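Cysteine protease-like virA (PDB 3EB8) is a secreted Shigella virulence effector that promotes bacterial entry into epithelial cells and later spreading, although its assigned alpha-tubulin protease activity is disputed. Local coordinates at residues D21-S26 with E35-N40; D42-R47 with Y59-K64; G53-F58 with K73-L78. One frame throughout, in Å; residues are numbered along the deposited sequence.

Contact 1: D21-S26 with E35-N40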
loop_
_atom_site.group_PDB
_atom_site.type_symbol
_atom_site.label_atom_id
_atom_site.label_comp_id
_atom_site.label_asym_id
_atom_site.label_seq_id
_atom_site.Cartn_x
_atom_site.Cartn_y
_atom_site.Cartn_z
ATOM N N ASP A 21 13.787 3.957 9.224
ATOM C CA ASP A 21 13.299 2.732 8.594
ATOM C C ASP A 21 13.202 1.637 9.657
ATOM O O ASP A 21 12.244 0.871 9.693
ATOM C CB ASP A 21 14.205 2.304 7.436
ATOM C CG ASP A 21 14.116 3.242 6.225
ATOM O OD1 ASP A 21 13.429 4.304 6.291
ATOM O OD2 ASP A 21 14.751 2.900 5.199
ATOM N N SER A 22 14.202 1.595 10.529
ATOM C CA SER A 22 14.216 0.774 11.736
ATOM C C SER A 22 12.929 0.867 12.566
ATOM O O SER A 22 12.656 -0.001 13.393
ATOM C CB SER A 22 15.407 1.185 12.604
ATOM O OG SER A 22 16.617 0.684 12.065
ATOM N N PHE A 23 12.152 1.923 12.356
ATOM C CA PHE A 23 10.949 2.133 13.136
ATOM C C PHE A 23 9.828 1.221 12.658
ATOM O O PHE A 23 9.551 1.131 11.459
ATOM C CB PHE A 23 10.515 3.606 13.117
ATOM C CG PHE A 23 11.283 4.472 14.074
ATOM C CD1 PHE A 23 12.460 5.086 13.683
ATOM C CD2 PHE A 23 10.839 4.647 15.381
ATOM C CE1 PHE A 23 13.188 5.867 14.573
ATOM C CE2 PHE A 23 11.554 5.431 16.283
ATOM C CZ PHE A 23 12.726 6.046 15.882
ATOM N N SER A 24 9.200 0.532 13.604
ATOM C CA SER A 24 8.109 -0.381 13.293
ATOM C C SER A 24 6.924 -0.083 14.185
ATOM O O SER A 24 7.100 0.382 15.309
ATOM C CB SER A 24 8.561 -1.828 13.509
ATOM O OG SER A 24 9.844 -2.039 12.934
ATOM N N PRO A 25 5.709 -0.347 13.690
ATOM C CA PRO A 25 4.497 -0.155 14.493
ATOM C C PRO A 25 4.589 -0.972 15.768
ATOM O O PRO A 25 5.120 -2.086 15.752
ATOM C CB PRO A 25 3.388 -0.726 13.602
ATOM C CG PRO A 25 3.937 -0.717 12.242
ATOM C CD PRO A 25 5.414 -0.909 12.365
ATOM N N SER A 26 4.095 -0.427 16.868
ATOM C CA SER A 26 4.099 -1.171 18.112
ATOM C C SER A 26 2.749 -1.859 18.331
ATOM O O SER A 26 1.756 -1.212 18.654
ATOM C CB SER A 26 4.452 -0.242 19.266
ATOM O OG SER A 26 5.775 0.235 19.096
ATOM N N GLU A 35 2.290 4.339 23.013
ATOM C CA GLU A 35 3.323 4.007 22.033
ATOM C C GLU A 35 2.741 3.443 20.741
ATOM O O GLU A 35 1.937 2.510 20.761
ATOM C CB GLU A 35 4.330 3.016 22.621
ATOM C CG GLU A 35 5.357 2.527 21.635
ATOM C CD GLU A 35 6.313 1.524 22.257
ATOM O OE1 GLU A 35 6.599 1.653 23.469
ATOM O OE2 GLU A 35 6.779 0.606 21.540
ATOM N N PHE A 36 3.163 4.016 19.618
ATOM C CA PHE A 36 2.683 3.592 18.316
ATOM C C PHE A 36 3.823 3.092 17.439
ATOM O O PHE A 36 3.588 2.404 16.448
ATOM C CB PHE A 36 1.922 4.724 17.616
ATOM C CG PHE A 36 2.779 5.904 17.274
ATOM C CD1 PHE A 36 3.451 5.960 16.062
ATOM C CD2 PHE A 36 2.918 6.951 18.160
ATOM C CE1 PHE A 36 4.243 7.028 15.742
ATOM C CE2 PHE A 36 3.712 8.033 17.840
ATOM C CZ PHE A 36 4.373 8.068 16.626
ATOM N N ALA A 37 5.058 3.428 17.796
ATOM C CA ALA A 37 6.212 2.908 17.067
ATOM C C ALA A 37 7.433 2.701 17.953
ATOM O O ALA A 37 7.563 3.304 19.014
ATOM C CB ALA A 37 6.556 3.794 15.904
ATOM N N HIS A 38 8.332 1.838 17.502
ATOM C CA HIS A 38 9.557 1.572 18.235
ATOM C C HIS A 38 10.701 1.263 17.289
ATOM O O HIS A 38 10.499 0.789 16.173
ATOM C CB HIS A 38 9.381 0.371 19.151
ATOM C CG HIS A 38 9.177 -0.905 18.404
ATOM N ND1 HIS A 38 7.930 -1.371 18.062
ATOM C CD2 HIS A 38 10.066 -1.786 17.896
ATOM C CE1 HIS A 38 8.059 -2.503 17.395
ATOM N NE2 HIS A 38 9.343 -2.776 17.281
ATOM N N ALA A 39 11.911 1.522 17.756
ATOM C CA ALA A 39 13.110 1.140 17.036
ATOM C C ALA A 39 14.091 0.593 18.050
ATOM O O ALA A 39 14.350 1.195 19.079
ATOM C CB ALA A 39 13.699 2.324 16.301
ATOM N N ASN A 40 14.602 -0.588 17.775
ATOM C CA ASN A 40 15.564 -1.206 18.665
ATOM C C ASN A 40 16.843 -1.346 17.882
ATOM O O ASN A 40 16.945 -2.168 16.967
ATOM C CB ASN A 40 15.061 -2.568 19.159
ATOM C CG ASN A 40 13.695 -2.475 19.840
ATOM O OD1 ASN A 40 13.420 -1.513 20.550
ATOM N ND2 ASN A 40 12.837 -3.474 19.619
#
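Backbone hydrogen bonds tie the two segments together. S24 and H38 form an antiparallel hydrogen-bonded pair. S24 N lies 2.9 Å from H38 O, in the plane of that carbonyl. H38 N answers at 2.9 Å from S24 O, nearly along the C=O axis. S26 N bonds F36 O at 2.9 Å, but from above the carbonyl plane, 64° out of it. Strand 24-25 is a short edge strand of a five-stranded antiparallel meander. F36 and A37 both face L48 on the next strand, a classic beta bulge.

The polar side chains meet at S26 OG. Its hydroxyl donates to E35 OE2 at 2.7 Å, on the anti lone pair of the carboxylate. It accepts from H38 ND1 at 2.9 Å, lying in the imidazole plane. Two bonds therefore fix the rotation of the hydroxyl. E35 reaches it with an extended chain, and its OE1 forms a salt bridge with R47.

Apolar contact is made by F23. The methyl A39 CB sits over the centre of one ring face, 3.6 Å from the F23 centroid, as a CH-pi contact. A37 CB lies at the ring edge, 4.4 Å from F23 CD2.

Contact 2: D42-R47 with Y59-K64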
loop_
_atom_site.group_PDB
_atom_site.type_symbol
_atom_site.label_atom_id
_atom_site.label_comp_id
_atom_site.label_asym_id
_atom_site.label_seq_id
_atom_site.Cartn_x
_atom_site.Cartn_y
_atom_site.Cartn_z
ATOM N N ASP A 42 20.700 -2.093 18.496
ATOM C CA ASP A 42 21.918 -2.524 19.164
ATOM C C ASP A 42 22.032 -2.056 20.604
ATOM O O ASP A 42 23.039 -1.462 20.990
ATOM C CB ASP A 42 23.132 -2.078 18.350
ATOM C CG ASP A 42 22.943 -2.308 16.853
ATOM O OD1 ASP A 42 22.307 -3.320 16.470
ATOM O OD2 ASP A 42 23.420 -1.472 16.059
ATOM N N GLY A 43 21.008 -2.342 21.400
ATOM C CA GLY A 43 21.041 -2.047 22.823
ATOM C C GLY A 43 20.177 -0.855 23.187
ATOM O O GLY A 43 19.719 -0.699 24.322
ATOM N N ILE A 44 19.948 0.002 22.205
ATOM C CA ILE A 44 19.128 1.179 22.413
ATOM C C ILE A 44 17.725 0.976 21.847
ATOM O O ILE A 44 17.502 0.154 20.955
ATOM C CB ILE A 44 19.781 2.412 21.791
ATOM C CG1 ILE A 44 21.050 2.746 22.570
ATOM C CG2 ILE A 44 18.823 3.589 21.786
ATOM C CD1 ILE A 44 21.491 4.153 22.413
ATOM N N SER A 45 16.774 1.717 22.391
ATOM C CA SER A 45 15.408 1.600 21.947
ATOM C C SER A 45 14.775 2.968 21.948
ATOM O O SER A 45 14.943 3.733 22.890
ATOM C CB SER A 45 14.629 0.679 22.873
ATOM O OG SER A 45 13.319 0.486 22.380
ATOM N N ILE A 46 14.060 3.286 20.880
ATOM C CA ILE A 46 13.323 4.530 20.816
ATOM C C ILE A 46 11.842 4.185 20.725
ATOM O O ILE A 46 11.449 3.326 19.942
ATOM C CB ILE A 46 13.760 5.400 19.613
ATOM C CG1 ILE A 46 15.247 5.704 19.689
ATOM C CG2 ILE A 46 13.025 6.715 19.610
ATOM C CD1 ILE A 46 16.132 4.636 19.090
ATOM N N ARG A 47 11.032 4.834 21.548
ATOM C CA ARG A 47 9.603 4.621 21.507
ATOM C C ARG A 47 8.918 5.926 21.177
ATOM O O ARG A 47 9.234 6.971 21.754
ATOM C CB ARG A 47 9.098 4.094 22.845
ATOM C CG ARG A 47 9.918 2.963 23.407
ATOM C CD ARG A 47 9.916 1.755 22.490
ATOM N NE ARG A 47 10.630 0.646 23.114
ATOM C CZ ARG A 47 10.116 -0.131 24.061
ATOM N NH1 ARG A 47 8.876 0.077 24.485
ATOM N NH2 ARG A 47 10.844 -1.112 24.575
ATOM N N TYR A 59 13.734 7.644 24.877
ATOM C CA TYR A 59 15.019 7.066 24.552
ATOM C C TYR A 59 15.444 6.133 25.676
ATOM O O TYR A 59 15.710 6.561 26.791
ATOM C CB TYR A 59 16.051 8.168 24.333
ATOM C CG TYR A 59 15.691 9.139 23.230
ATOM C CD1 TYR A 59 14.989 10.315 23.505
ATOM C CD2 TYR A 59 16.056 8.884 21.916
ATOM C CE1 TYR A 59 14.668 11.210 22.496
ATOM C CE2 TYR A 59 15.738 9.766 20.902
ATOM C CZ TYR A 59 15.049 10.926 21.191
ATOM O OH TYR A 59 14.747 11.788 20.158
ATOM N N LEU A 60 15.496 4.846 25.380
ATOM C CA LEU A 60 15.880 3.847 26.376
ATOM C C LEU A 60 17.298 3.307 26.143
ATOM O O LEU A 60 17.515 2.477 25.253
ATOM C CB LEU A 60 14.882 2.684 26.370
ATOM C CG LEU A 60 13.486 2.927 26.968
ATOM C CD1 LEU A 60 12.887 4.243 26.507
ATOM C CD2 LEU A 60 12.547 1.779 26.637
ATOM N N ASP A 61 18.259 3.792 26.924
ATOM C CA ASP A 61 19.590 3.209 26.912
ATOM C C ASP A 61 19.720 2.381 28.165
ATOM O O ASP A 61 20.201 2.874 29.184
ATOM C CB ASP A 61 20.689 4.278 26.875
ATOM C CG ASP A 61 22.071 3.696 26.550
ATOM O OD1 ASP A 61 22.993 4.480 26.212
ATOM O OD2 ASP A 61 22.234 2.453 26.631
ATOM N N GLY A 62 19.263 1.133 28.090
ATOM C CA GLY A 62 19.391 0.197 29.191
ATOM C C GLY A 62 18.483 0.464 30.377
ATOM O O GLY A 62 17.650 -0.372 30.719
ATOM N N ASP A 63 18.649 1.624 31.009
ATOM C CA ASP A 63 17.921 1.953 32.231
ATOM C C ASP A 63 17.715 3.458 32.414
ATOM O O ASP A 63 17.073 3.894 33.366
ATOM C CB ASP A 63 18.654 1.387 33.446
ATOM C CG ASP A 63 20.106 1.835 33.512
ATOM O OD1 ASP A 63 20.454 2.858 32.884
ATOM O OD2 ASP A 63 20.903 1.160 34.196
ATOM N N LYS A 64 18.263 4.249 31.499
ATOM C CA LYS A 64 18.218 5.702 31.624
ATOM C C LYS A 64 16.802 6.246 31.479
ATOM O O LYS A 64 16.250 6.817 32.419
ATOM C CB LYS A 64 19.149 6.357 30.598
ATOM C CG LYS A 64 20.623 6.010 30.784
ATOM C CD LYS A 64 21.511 6.799 29.832
ATOM C CE LYS A 64 21.285 8.299 29.977
ATOM N NZ LYS A 64 21.589 8.800 31.349
#
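Strands 44-51 and 54-61 form a beta hairpin, and this contact lies at the end far from the tight turn. The close part centres on S45 and L60, an antiparallel hydrogen-bonded pair. L60 N bonds S45 O at 2.8 Å, nearly straight and almost along the C=O axis. The return bond from S45 N to L60 O is longer, 3.1 Å, and more bent, with an N-H...O angle of 142°. It still meets the oxygen on a lone pair.

The side chains of S45 and L60 lie together on one face of the sheet, with S45 CB 4.0 Å from L60 CB. R47 joins them there. Its chain bends at chi2 (-61°) and stands the guanidinium up from the strand, beside the S45 hydroxyl. R47 NE then bonds S45 OG at 2.8 Å, with the oxygen in the guanidinium plane. L60 CD2 sits over one face of that plane, offset toward its rim, 3.9 Å from R47 NH2.

The other face is looser. I46 and Y59 cross obliquely, with I46 CG1 4.0 Å from Y59 CD2. Further out, I44 and D61 are exposed and barely meet: I44 CD1 stays 4.1 Å from D61 OD1. G43 and G62, both at positive phi, lie where the strands give way to solvent-exposed loops.

S45 OG also has the side-chain amide of N40 close by, as a probable hydrogen-bond partner. R47 NH1 forms a salt bridge with E35. Together these contacts should hold the guanidinium in one orientation, its plane set by the S45 bond and the E35 carboxylate and its face packed on L60.

Contact 3: G53-F58 with K73-L78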
loop_
_atom_site.group_PDB
_atom_site.type_symbol
_atom_site.label_atom_id
_atom_site.label_comp_id
_atom_site.label_asym_id
_atom_site.label_seq_id
_atom_site.Cartn_x
_atom_site.Cartn_y
_atom_site.Cartn_z
ATOM N N GLY A 53 -3.107 13.251 21.298
ATOM C CA GLY A 53 -2.627 13.820 20.053
ATOM C C GLY A 53 -1.242 14.447 20.105
ATOM O O GLY A 53 -0.754 14.942 19.090
ATOM N N ILE A 54 -0.610 14.441 21.278
ATOM C CA ILE A 54 0.754 14.948 21.411
ATOM C C ILE A 54 1.779 13.818 21.368
ATOM O O ILE A 54 1.666 12.828 22.105
ATOM C CB ILE A 54 0.958 15.716 22.725
ATOM C CG1 ILE A 54 -0.053 16.861 22.846
ATOM C CG2 ILE A 54 2.374 16.238 22.808
ATOM C CD1 ILE A 54 -0.067 17.516 24.223
ATOM N N CYS A 55 2.789 13.978 20.515
ATOM C CA CYS A 55 3.826 12.965 20.349
ATOM C C CYS A 55 5.037 13.201 21.250
ATOM O O CYS A 55 5.646 14.276 21.233
ATOM C CB CYS A 55 4.282 12.892 18.891
ATOM S SG CYS A 55 5.538 11.621 18.576
ATOM N N SER A 56 5.376 12.187 22.036
ATOM C CA SER A 56 6.586 12.218 22.846
ATOM C C SER A 56 7.530 11.120 22.373
ATOM O O SER A 56 7.096 10.076 21.875
ATOM C CB SER A 56 6.273 12.042 24.336
ATOM O OG SER A 56 5.370 13.035 24.780
ATOM N N VAL A 57 8.825 11.368 22.530
ATOM C CA VAL A 57 9.845 10.407 22.159
ATOM C C VAL A 57 10.582 9.925 23.395
ATOM O O VAL A 57 11.053 10.720 24.201
ATOM C CB VAL A 57 10.847 11.023 21.192
ATOM C CG1 VAL A 57 11.833 9.960 20.718
ATOM C CG2 VAL A 57 10.104 11.672 20.019
ATOM N N PHE A 58 10.674 8.610 23.542
ATOM C CA PHE A 58 11.367 8.030 24.676
ATOM C C PHE A 58 12.630 7.313 24.221
ATOM O O PHE A 58 12.610 6.491 23.297
ATOM C CB PHE A 58 10.455 7.067 25.419
ATOM C CG PHE A 58 9.323 7.738 26.127
ATOM C CD1 PHE A 58 8.183 8.122 25.438
ATOM C CD2 PHE A 58 9.393 7.985 27.488
ATOM C CE1 PHE A 58 7.139 8.739 26.087
ATOM C CE2 PHE A 58 8.351 8.599 28.150
ATOM C CZ PHE A 58 7.219 8.978 27.449
ATOM N N LYS A 73 4.913 20.993 14.968
ATOM C CA LYS A 73 5.809 21.092 13.822
ATOM C C LYS A 73 6.816 19.948 13.808
ATOM O O LYS A 73 6.986 19.253 12.799
ATOM C CB LYS A 73 6.546 22.431 13.839
ATOM C CG LYS A 73 7.678 22.543 12.833
ATOM C CD LYS A 73 8.222 23.972 12.787
ATOM C CE LYS A 73 9.450 24.079 11.887
ATOM N NZ LYS A 73 10.058 25.442 11.907
ATOM N N GLU A 74 7.490 19.757 14.935
ATOM C CA GLU A 74 8.523 18.730 15.029
ATOM C C GLU A 74 7.930 17.344 14.806
ATOM O O GLU A 74 8.597 16.426 14.339
ATOM C CB GLU A 74 9.201 18.821 16.397
ATOM C CG GLU A 74 9.457 20.264 16.829
ATOM C CD GLU A 74 9.998 20.381 18.240
ATOM O OE1 GLU A 74 10.726 21.366 18.507
ATOM O OE2 GLU A 74 9.706 19.492 19.076
ATOM N N TYR A 75 6.660 17.202 15.144
ATOM C CA TYR A 75 5.981 15.928 15.043
ATOM C C TYR A 75 5.603 15.650 13.597
ATOM O O TYR A 75 5.621 14.505 13.143
ATOM C CB TYR A 75 4.732 15.930 15.933
ATOM C CG TYR A 75 3.816 14.738 15.734
ATOM C CD1 TYR A 75 4.317 13.446 15.688
ATOM C CD2 TYR A 75 2.441 14.908 15.611
ATOM C CE1 TYR A 75 3.484 12.367 15.510
ATOM C CE2 TYR A 75 1.596 13.827 15.444
ATOM C CZ TYR A 75 2.125 12.568 15.390
ATOM O OH TYR A 75 1.286 11.501 15.214
ATOM N N ASN A 76 5.247 16.699 12.867
ATOM C CA ASN A 76 4.887 16.528 11.465
ATOM C C ASN A 76 6.147 16.279 10.653
ATOM O O ASN A 76 6.138 15.537 9.671
ATOM C CB ASN A 76 4.091 17.734 10.945
ATOM C CG ASN A 76 2.643 17.710 11.401
ATOM O OD1 ASN A 76 1.882 16.796 11.064
ATOM N ND2 ASN A 76 2.254 18.716 12.176
ATOM N N ASN A 77 7.238 16.880 11.097
ATOM C CA ASN A 77 8.537 16.590 10.523
ATOM C C ASN A 77 8.867 15.103 10.729
ATOM O O ASN A 77 9.321 14.404 9.815
ATOM C CB ASN A 77 9.587 17.474 11.194
ATOM C CG ASN A 77 10.899 17.490 10.448
ATOM O OD1 ASN A 77 11.836 16.760 10.793
ATOM N ND2 ASN A 77 10.976 18.319 9.410
ATOM N N LEU A 78 8.623 14.617 11.944
ATOM C CA LEU A 78 8.852 13.211 12.271
ATOM C C LEU A 78 8.001 12.310 11.396
ATOM O O LEU A 78 8.477 11.319 10.874
ATOM C CB LEU A 78 8.557 12.943 13.749
ATOM C CG LEU A 78 8.781 11.521 14.267
ATOM C CD1 LEU A 78 8.997 11.519 15.771
ATOM C CD2 LEU A 78 7.619 10.638 13.927
#
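A cysteine is pressed against the face of a tyrosine ring. C55 CB lies 3.2 Å above the plane of the Y75 ring, offset toward its rim. Helix 72-81 here packs across one face of the five-stranded antiparallel sheet, against strand 54-61. The short segments of helix and strand lie at 72° to each other, with 8.9 Å between their axes at closest approach. Side chains carry most of the contact; the backbone of G53 only brushes the Y75 ring.

C55 and Y75 both point toward the opposing segment. In each, the first torsion sets the next atom anti to the backbone N: SG in C55 (chi1 -178°) and CG in Y75 (chi1 170°). The C55 methylene makes a CH-pi contact, with CB 3.7 Å from the ring centroid. The sulfur comes in obliquely, SG lying 4.5 Å from the same centroid. Packing is tight at this point, with C55 CB only 3.3 Å from Y75 CD1.

One helical turn on, L78 extends the apolar surface more loosely. Its CD1 is the atom that meets the strand. L70, just after strand 66-69, touches both C55 and L78, and L50 of strand 44-51 touches Y75. The helix thus also reaches strand 44-51 and the loop after strand 66-69. At the far end of the contact, L78 CD1 stands 4.4 Å from V57 CG2.

How the contacts relate
All three contacts serve one antiparallel sheet. Contact 1 adds its edge strand 24-25, contact 2 pairs its inner strands 44-51 and 54-61, and contact 3 lays helix 72-81 on it. Contacts 1 and 3 are buried, whereas contact 2 is at the surface. Strand 54-61 is shared by contacts 2 and 3, where R47 O meets F58 N at 2.8 Å. Contacts 1 and 2 join through A39 O and I46 N, also at 2.8 Å. Their chemistry differs: backbone bonds with polar side-chain networks in contacts 1 and 2, purely apolar and aromatic packing in contact 3. F36 of contact 1 reaches the sulfur of C55.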